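Local coordinates for taurocyamine kinase (Schistosoma mansoni, PDB 4WOD), which reversibly transfers a phosphate group from ATP to the guanidino group of taurocyamine, as a two-repeat member of the ATP:guanido phosphotransferase family, at residues 223-228 with 252-257; 238-243 with 330-335; 435-440 with 623-628. The protein carries 4 engineered substitutions. All coordinates share one frame; numbering follows the deposited sequence.

Contact 1: residues 223-228 with 252-257; sequences DHIRVI and KSLKFA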
# COMPACT_ATOMS: atom_id res chain seq x y z
N ASP A 223 23.06 19.87 -1.94
CA ASP A 223 24.26 19.36 -2.56
C ASP A 223 25.07 20.51 -3.14
O ASP A 223 24.56 21.64 -3.28
CB ASP A 223 23.91 18.34 -3.65
CG ASP A 223 23.47 17.00 -3.06
OD1 ASP A 223 24.20 16.46 -2.21
OD2 ASP A 223 22.36 16.53 -3.40
N HIS A 224 26.34 20.24 -3.45
CA HIS A 224 27.21 21.26 -4.00
C HIS A 224 26.59 21.76 -5.31
O HIS A 224 26.42 22.97 -5.53
CB HIS A 224 28.63 20.71 -4.21
CG HIS A 224 29.36 20.48 -2.92
ND1 HIS A 224 30.56 19.81 -2.84
CD2 HIS A 224 29.04 20.81 -1.64
CE1 HIS A 224 30.96 19.77 -1.59
NE2 HIS A 224 30.06 20.38 -0.84
N ILE A 225 26.25 20.80 -6.15
CA ILE A 225 25.61 21.06 -7.44
C ILE A 225 24.38 20.19 -7.61
O ILE A 225 24.43 18.98 -7.34
CB ILE A 225 26.56 20.77 -8.62
CG1 ILE A 225 28.00 21.19 -8.28
CG2 ILE A 225 26.05 21.45 -9.86
CD1 ILE A 225 29.06 20.72 -9.27
N ARG A 226 23.28 20.80 -8.03
CA ARG A 226 22.13 20.05 -8.49
C ARG A 226 21.84 20.52 -9.91
O ARG A 226 21.66 21.72 -10.15
CB ARG A 226 20.90 20.22 -7.59
CG ARG A 226 19.82 19.20 -7.93
CD ARG A 226 18.68 19.07 -6.91
NE ARG A 226 19.06 18.74 -5.53
CZ ARG A 226 19.86 17.74 -5.13
NH1 ARG A 226 20.07 17.58 -3.83
NH2 ARG A 226 20.46 16.92 -5.98
N VAL A 227 21.87 19.59 -10.85
CA VAL A 227 21.64 19.90 -12.26
C VAL A 227 20.32 19.30 -12.73
O VAL A 227 20.01 18.12 -12.50
CB VAL A 227 22.79 19.37 -13.13
CG1 VAL A 227 22.72 19.98 -14.53
CG2 VAL A 227 24.14 19.70 -12.48
N ILE A 228 19.53 20.15 -13.39
CA ILE A 228 18.17 19.83 -13.80
C ILE A 228 17.94 20.24 -15.25
O ILE A 228 18.16 21.40 -15.61
CB ILE A 228 17.15 20.55 -12.91
CG1 ILE A 228 17.46 20.26 -11.43
CG2 ILE A 228 15.72 20.20 -13.30
CD1 ILE A 228 16.87 21.24 -10.47
N LYS A 252 35.05 17.80 -16.68
CA LYS A 252 36.39 18.15 -17.13
C LYS A 252 37.00 19.22 -16.22
O LYS A 252 38.22 19.34 -16.15
CB LYS A 252 36.38 18.61 -18.58
CG LYS A 252 35.86 17.58 -19.54
CD LYS A 252 35.85 18.13 -20.96
CE LYS A 252 35.06 17.21 -21.89
NZ LYS A 252 34.88 17.82 -23.23
N SER A 253 36.14 19.97 -15.54
CA SER A 253 36.57 21.10 -14.71
C SER A 253 36.53 20.79 -13.23
O SER A 253 37.30 21.34 -12.45
CB SER A 253 35.71 22.33 -14.97
OG SER A 253 35.76 22.71 -16.33
N LEU A 254 35.58 19.95 -12.83
CA LEU A 254 35.34 19.70 -11.42
C LEU A 254 35.58 18.23 -11.13
O LEU A 254 35.18 17.35 -11.90
CB LEU A 254 33.91 20.09 -11.02
CG LEU A 254 33.47 21.52 -11.36
CD1 LEU A 254 31.95 21.67 -11.36
CD2 LEU A 254 34.09 22.48 -10.36
N LYS A 255 36.26 17.98 -10.02
CA LYS A 255 36.46 16.65 -9.50
C LYS A 255 35.27 16.32 -8.62
O LYS A 255 35.08 16.95 -7.57
CB LYS A 255 37.75 16.55 -8.68
CG LYS A 255 39.01 17.04 -9.38
CD LYS A 255 40.19 17.07 -8.40
CE LYS A 255 41.53 17.26 -9.11
NZ LYS A 255 41.86 16.13 -10.02
N PHE A 256 34.48 15.32 -9.02
CA PHE A 256 33.32 14.91 -8.22
C PHE A 256 33.64 13.68 -7.38
O PHE A 256 34.36 12.78 -7.82
CB PHE A 256 32.12 14.63 -9.11
CG PHE A 256 31.68 15.81 -9.95
CD1 PHE A 256 31.53 17.07 -9.38
CD2 PHE A 256 31.39 15.64 -11.29
CE1 PHE A 256 31.12 18.15 -10.15
CE2 PHE A 256 30.97 16.71 -12.06
CZ PHE A 256 30.84 17.97 -11.49
N ALA A 257 33.09 13.66 -6.17
CA ALA A 257 33.32 12.56 -5.24
C ALA A 257 32.53 11.32 -5.63
O ALA A 257 31.30 11.37 -5.73
CB ALA A 257 32.95 12.99 -3.81
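I225 makes this contact with a single methyl: CD1 drops between L254 and the ring of F256. I225 CD1 meets L254 CD1 tip to tip at 3.7 Å and comes to 3.4 Å from F256 CE1, approaching the ring obliquely and running at about a right angle to the phenylalanine side chain. The reach comes from I225 itself. CG1 sits anti to the carbonyl carbon (chi1 -38°), and an extended chi2 of 169° carries CD1 straight out from the strand. The F256 ring is also packed by its own chain, since L254 O lies 4.1 Å above the ring plane, over its centre. I225 starts strand 225-232 of the antiparallel sheet in the phosphagen kinase catalytic domain, and 252-257 is the loop that follows helix 236-251. Helix 139-154 packs on the same cluster, with I149 touching I225 and A152 touching L254. The next strand residue, R226, serves the other face of the sheet: its NH1 forms a salt bridge of 2.6 Å with D223 OD2, a bent bond on the anti side but tilted 30° out of the carboxylate plane. R226 is predicted to bind ATP, and it touches the bound arginine.

Contact 2: residues 238-243 with 330-335; sequences AVYKRL and TELDAV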
# COMPACT_ATOMS: atom_id res chain seq x y z
N ALA A 238 15.63 14.11 -25.45
CA ALA A 238 16.31 15.41 -25.48
C ALA A 238 16.68 15.89 -24.06
O ALA A 238 17.80 16.34 -23.82
CB ALA A 238 15.43 16.44 -26.17
N VAL A 239 15.74 15.78 -23.13
CA VAL A 239 15.97 16.21 -21.74
C VAL A 239 17.18 15.48 -21.16
O VAL A 239 18.06 16.10 -20.55
CB VAL A 239 14.73 15.94 -20.85
CG1 VAL A 239 15.02 16.28 -19.38
CG2 VAL A 239 13.55 16.71 -21.36
N TYR A 240 17.21 14.17 -21.37
CA TYR A 240 18.25 13.31 -20.80
C TYR A 240 19.59 13.55 -21.47
O TYR A 240 20.60 13.65 -20.78
CB TYR A 240 17.85 11.85 -20.93
CG TYR A 240 18.90 10.84 -20.50
CD1 TYR A 240 19.09 10.54 -19.15
CD2 TYR A 240 19.65 10.15 -21.43
CE1 TYR A 240 20.02 9.59 -18.75
CE2 TYR A 240 20.60 9.22 -21.05
CZ TYR A 240 20.78 8.94 -19.71
OH TYR A 240 21.71 7.99 -19.34
N LYS A 241 19.60 13.64 -22.79
CA LYS A 241 20.82 13.96 -23.53
C LYS A 241 21.38 15.31 -23.11
O LYS A 241 22.58 15.44 -22.93
CB LYS A 241 20.57 13.96 -25.04
CG LYS A 241 20.64 12.59 -25.67
CD LYS A 241 20.43 12.66 -27.18
CE LYS A 241 20.12 11.26 -27.73
NZ LYS A 241 20.21 11.14 -29.23
N ARG A 242 20.50 16.30 -22.96
CA ARG A 242 20.93 17.65 -22.58
C ARG A 242 21.60 17.61 -21.21
O ARG A 242 22.65 18.22 -21.01
CB ARG A 242 19.74 18.62 -22.56
CG ARG A 242 20.10 20.05 -22.23
CD ARG A 242 18.83 20.87 -22.11
NE ARG A 242 17.94 20.45 -23.17
CZ ARG A 242 16.65 20.20 -23.03
NH1 ARG A 242 16.04 20.36 -21.87
NH2 ARG A 242 15.96 19.79 -24.08
N LEU A 243 20.99 16.87 -20.29
CA LEU A 243 21.57 16.69 -18.97
C LEU A 243 22.91 15.98 -19.01
O LEU A 243 23.87 16.42 -18.39
CB LEU A 243 20.64 15.91 -18.06
CG LEU A 243 21.19 15.72 -16.64
CD1 LEU A 243 21.31 17.05 -15.92
CD2 LEU A 243 20.29 14.77 -15.85
N THR A 330 23.41 1.78 -13.56
CA THR A 330 23.92 2.96 -14.27
C THR A 330 22.83 3.99 -14.53
O THR A 330 21.63 3.72 -14.35
CB THR A 330 24.54 2.59 -15.62
OG1 THR A 330 23.50 2.11 -16.48
CG2 THR A 330 25.60 1.54 -15.46
N GLU A 331 23.25 5.16 -14.98
CA GLU A 331 22.34 6.23 -15.34
C GLU A 331 21.42 5.76 -16.47
O GLU A 331 20.21 6.02 -16.45
CB GLU A 331 23.12 7.49 -15.76
CG GLU A 331 23.88 8.17 -14.63
CD GLU A 331 25.28 7.58 -14.35
OE1 GLU A 331 25.61 6.45 -14.81
OE2 GLU A 331 26.04 8.27 -13.65
N LEU A 332 22.01 5.06 -17.43
CA LEU A 332 21.25 4.49 -18.54
C LEU A 332 20.22 3.49 -18.01
O LEU A 332 19.06 3.56 -18.40
CB LEU A 332 22.18 3.82 -19.54
CG LEU A 332 21.47 3.24 -20.77
CD1 LEU A 332 20.62 4.30 -21.48
CD2 LEU A 332 22.49 2.65 -21.72
N ASP A 333 20.63 2.59 -17.11
CA ASP A 333 19.68 1.68 -16.47
C ASP A 333 18.53 2.44 -15.82
O ASP A 333 17.37 2.04 -15.96
CB ASP A 333 20.34 0.79 -15.40
CG ASP A 333 21.41 -0.13 -15.96
OD1 ASP A 333 21.39 -0.49 -17.15
OD2 ASP A 333 22.28 -0.51 -15.16
N ALA A 334 18.86 3.52 -15.10
CA ALA A 334 17.85 4.29 -14.36
C ALA A 334 16.86 5.03 -15.27
O ALA A 334 15.65 4.98 -15.03
CB ALA A 334 18.52 5.31 -13.42
N VAL A 335 17.34 5.71 -16.30
CA VAL A 335 16.41 6.41 -17.17
C VAL A 335 15.59 5.39 -18.00
O VAL A 335 14.43 5.64 -18.34
CB VAL A 335 17.14 7.45 -18.08
CG1 VAL A 335 17.96 6.76 -19.16
CG2 VAL A 335 16.15 8.39 -18.71
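Two helices of the phosphagen kinase catalytic domain, 236-251 and 331-355, lie on the same antiparallel sheet, and Y240 bridges the space between them. Their short segments run nearly antiparallel, at 158°, with the axes 12.4 Å apart. At that spacing a long side chain is needed to make the contact, and the tyrosine spans it. Y240 CG lies anti to the backbone N (chi1 175°), which sends the ring out from its helix toward V335.

V335 takes the ring over one face in a CH-pi contact: CG1 stands 3.8 Å from the ring centroid and is displaced toward the CE1 rim, where the nearest carbon pair, V335 CG1 to Y240 CE1, is 3.5 Å apart. The second methyl, V335 CG2, sits beyond the ring outline, 3.7 Å from Y240 CD1. Both methyls of the valine thus meet the CD1-CE1 side of the ring.

The phenol end runs on to the first turn of helix 331-355. There Y240 OH lies 3.9 Å from E331 CB, but its hydrogen bond is to F99 O, in a loop beside the helix start. E331 begins by heading toward the tyrosine, then bends at chi2 (85°) and turns its carboxylate away, to N98 N and S97 OG of that same loop. The loop is thus tied to both helices through these polar ends, while no hydrogen bond joins the two segments directly. Close by are V122, beside Y240, and A278, beside V335, both predicted ATP-site residues.

Helix 331-355 starts with a capping box. D333 N donates to T330 OG1, and T330 N returns a nearly straight bond of 3.0 Å to D333 OD2, meeting that oxygen from above the carboxylate plane.

Contact 3: residues 435-440 with 623-628; sequences TFIDYL and DKYGYI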
# COMPACT_ATOMS: atom_id res chain seq x y z
N THR A 435 -25.67 -12.93 -14.28
CA THR A 435 -25.02 -12.34 -15.45
C THR A 435 -23.76 -13.11 -15.88
O THR A 435 -23.49 -13.29 -17.09
CB THR A 435 -24.63 -10.87 -15.19
OG1 THR A 435 -25.79 -10.15 -14.75
CG2 THR A 435 -24.06 -10.21 -16.46
N PHE A 436 -23.00 -13.59 -14.90
CA PHE A 436 -21.78 -14.35 -15.19
C PHE A 436 -21.86 -15.81 -14.74
O PHE A 436 -20.86 -16.38 -14.28
CB PHE A 436 -20.56 -13.69 -14.52
CG PHE A 436 -20.37 -12.26 -14.91
CD1 PHE A 436 -20.03 -11.92 -16.20
CD2 PHE A 436 -20.55 -11.23 -13.99
CE1 PHE A 436 -19.86 -10.60 -16.57
CE2 PHE A 436 -20.37 -9.92 -14.35
CZ PHE A 436 -20.03 -9.60 -15.64
N ILE A 437 -23.05 -16.40 -14.87
CA ILE A 437 -23.31 -17.76 -14.39
C ILE A 437 -22.34 -18.79 -15.01
O ILE A 437 -21.94 -19.74 -14.35
CB ILE A 437 -24.79 -18.16 -14.67
CG1 ILE A 437 -25.12 -19.52 -14.04
CG2 ILE A 437 -25.10 -18.19 -16.18
CD1 ILE A 437 -26.64 -19.74 -13.85
N ASP A 438 -21.94 -18.56 -16.27
CA ASP A 438 -21.06 -19.50 -16.97
C ASP A 438 -19.69 -19.56 -16.33
O ASP A 438 -18.98 -20.55 -16.46
CB ASP A 438 -20.91 -19.11 -18.44
CG ASP A 438 -22.12 -19.48 -19.28
OD1 ASP A 438 -23.13 -19.92 -18.72
OD2 ASP A 438 -22.04 -19.36 -20.51
N TYR A 439 -19.30 -18.48 -15.67
CA TYR A 439 -18.04 -18.49 -14.93
C TYR A 439 -18.27 -18.96 -13.50
O TYR A 439 -17.56 -19.84 -13.01
CB TYR A 439 -17.41 -17.10 -14.94
CG TYR A 439 -16.20 -16.93 -14.07
CD1 TYR A 439 -14.98 -17.51 -14.41
CD2 TYR A 439 -16.25 -16.14 -12.92
CE1 TYR A 439 -13.86 -17.33 -13.62
CE2 TYR A 439 -15.13 -15.95 -12.13
CZ TYR A 439 -13.93 -16.55 -12.49
OH TYR A 439 -12.81 -16.38 -11.71
N LEU A 440 -19.27 -18.38 -12.83
CA LEU A 440 -19.41 -18.61 -11.40
C LEU A 440 -20.01 -19.97 -11.04
O LEU A 440 -19.66 -20.55 -10.01
CB LEU A 440 -20.24 -17.48 -10.77
CG LEU A 440 -19.55 -16.10 -10.65
CD1 LEU A 440 -20.56 -14.99 -10.33
CD2 LEU A 440 -18.45 -16.11 -9.59
N ASP A 623 -32.40 -18.76 -5.49
CA ASP A 623 -32.99 -20.09 -5.63
C ASP A 623 -31.90 -21.14 -5.90
O ASP A 623 -31.98 -22.27 -5.42
CB ASP A 623 -34.03 -20.09 -6.76
CG ASP A 623 -35.42 -19.72 -6.28
OD1 ASP A 623 -35.59 -19.37 -5.09
OD2 ASP A 623 -36.35 -19.77 -7.12
N LYS A 624 -30.88 -20.73 -6.64
CA LYS A 624 -29.72 -21.57 -6.93
C LYS A 624 -28.80 -21.73 -5.70
O LYS A 624 -28.49 -22.86 -5.29
CB LYS A 624 -28.89 -20.97 -8.09
CG LYS A 624 -29.68 -20.66 -9.38
CD LYS A 624 -28.77 -20.20 -10.54
CE LYS A 624 -28.28 -18.77 -10.38
NZ LYS A 624 -29.31 -17.71 -10.59
N TYR A 625 -28.38 -20.62 -5.10
CA TYR A 625 -27.26 -20.66 -4.13
C TYR A 625 -27.60 -20.31 -2.68
O TYR A 625 -26.69 -20.26 -1.85
CB TYR A 625 -26.14 -19.72 -4.61
CG TYR A 625 -25.72 -19.96 -6.04
CD1 TYR A 625 -25.36 -21.23 -6.48
CD2 TYR A 625 -25.72 -18.91 -6.97
CE1 TYR A 625 -24.99 -21.46 -7.80
CE2 TYR A 625 -25.36 -19.13 -8.28
CZ TYR A 625 -25.00 -20.40 -8.70
OH TYR A 625 -24.64 -20.60 -10.01
N GLY A 626 -28.86 -20.04 -2.35
CA GLY A 626 -29.16 -19.65 -0.96
C GLY A 626 -28.76 -18.21 -0.70
O GLY A 626 -28.92 -17.37 -1.59
N TYR A 627 -28.25 -17.89 0.49
CA TYR A 627 -27.86 -16.51 0.76
C TYR A 627 -26.68 -16.11 -0.13
O TYR A 627 -25.70 -16.84 -0.29
CB TYR A 627 -27.56 -16.27 2.26
CG TYR A 627 -28.87 -16.21 3.05
CD1 TYR A 627 -29.73 -15.14 2.91
CD2 TYR A 627 -29.25 -17.27 3.86
CE1 TYR A 627 -30.93 -15.09 3.60
CE2 TYR A 627 -30.45 -17.24 4.55
CZ TYR A 627 -31.29 -16.15 4.42
OH TYR A 627 -32.48 -16.11 5.09
N ILE A 628 -26.82 -14.94 -0.74
CA ILE A 628 -25.79 -14.40 -1.62
C ILE A 628 -24.78 -13.58 -0.83
O ILE A 628 -25.16 -12.81 0.06
CB ILE A 628 -26.43 -13.52 -2.72
CG1 ILE A 628 -27.26 -14.41 -3.64
CG2 ILE A 628 -25.35 -12.72 -3.50
CD1 ILE A 628 -28.33 -13.66 -4.37
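I437 leans its side chain across two neighbours, Y625 and K624, and the two meetings differ in character. On the buried side, I437 CG1 lies 4.2 Å from Y625 OH. That hydroxyl is hydrogen-bonded to D441 OD1, one turn further along helix 437-448, so the one hydroxyl both abuts the isoleucine and bonds to the helix. The ring is backed by its own neighbour: K624 CB sits 3.7 Å above its plane, over the centre.

The solvent side is no farther away but less fixed. I437 CD1 rests 4.0 Å from K624 CE, against the aliphatic part of an exposed lysine that bends at chi3 and chi4 and lies obliquely across the isoleucine. I437 gets there with CG1 anti to the backbone N (chi1 -174°) and an extended chi2. No hydrogen bond links the two segments, and both I437 and K624 also touch a crystal neighbour.

G626, with phi at 77°, turns the chain directly after the tyrosine, at the beginning of the short strand 626-627 in a two-stranded antiparallel hairpin. In the second repeat, the contact seats that hairpin of the catalytic domain against helix 437-448 of the N-terminal domain, an interface between the two domains of a phosphagen kinase.

Overall arrangement
Contacts 1 and 2 belong to the catalytic domain of the first repeat and share elements: strand 225-232 carries one side of contact 1 and leads into helix 236-251, which carries one side of contact 2 and runs on into the loop 252-257. They touch directly, V227 CG1 meeting L243 CD1 at 3.5 Å. Both are buried, but contact 1 is purely apolar at one methyl, whereas contact 2 adds a tyrosine and a glutamate whose polar ends reach a nearby loop. Contact 3 stands apart in the second repeat, its centre about 65 Å from that of contact 1. It is partly exposed, joins two domains, and includes a lysine's aliphatic chain.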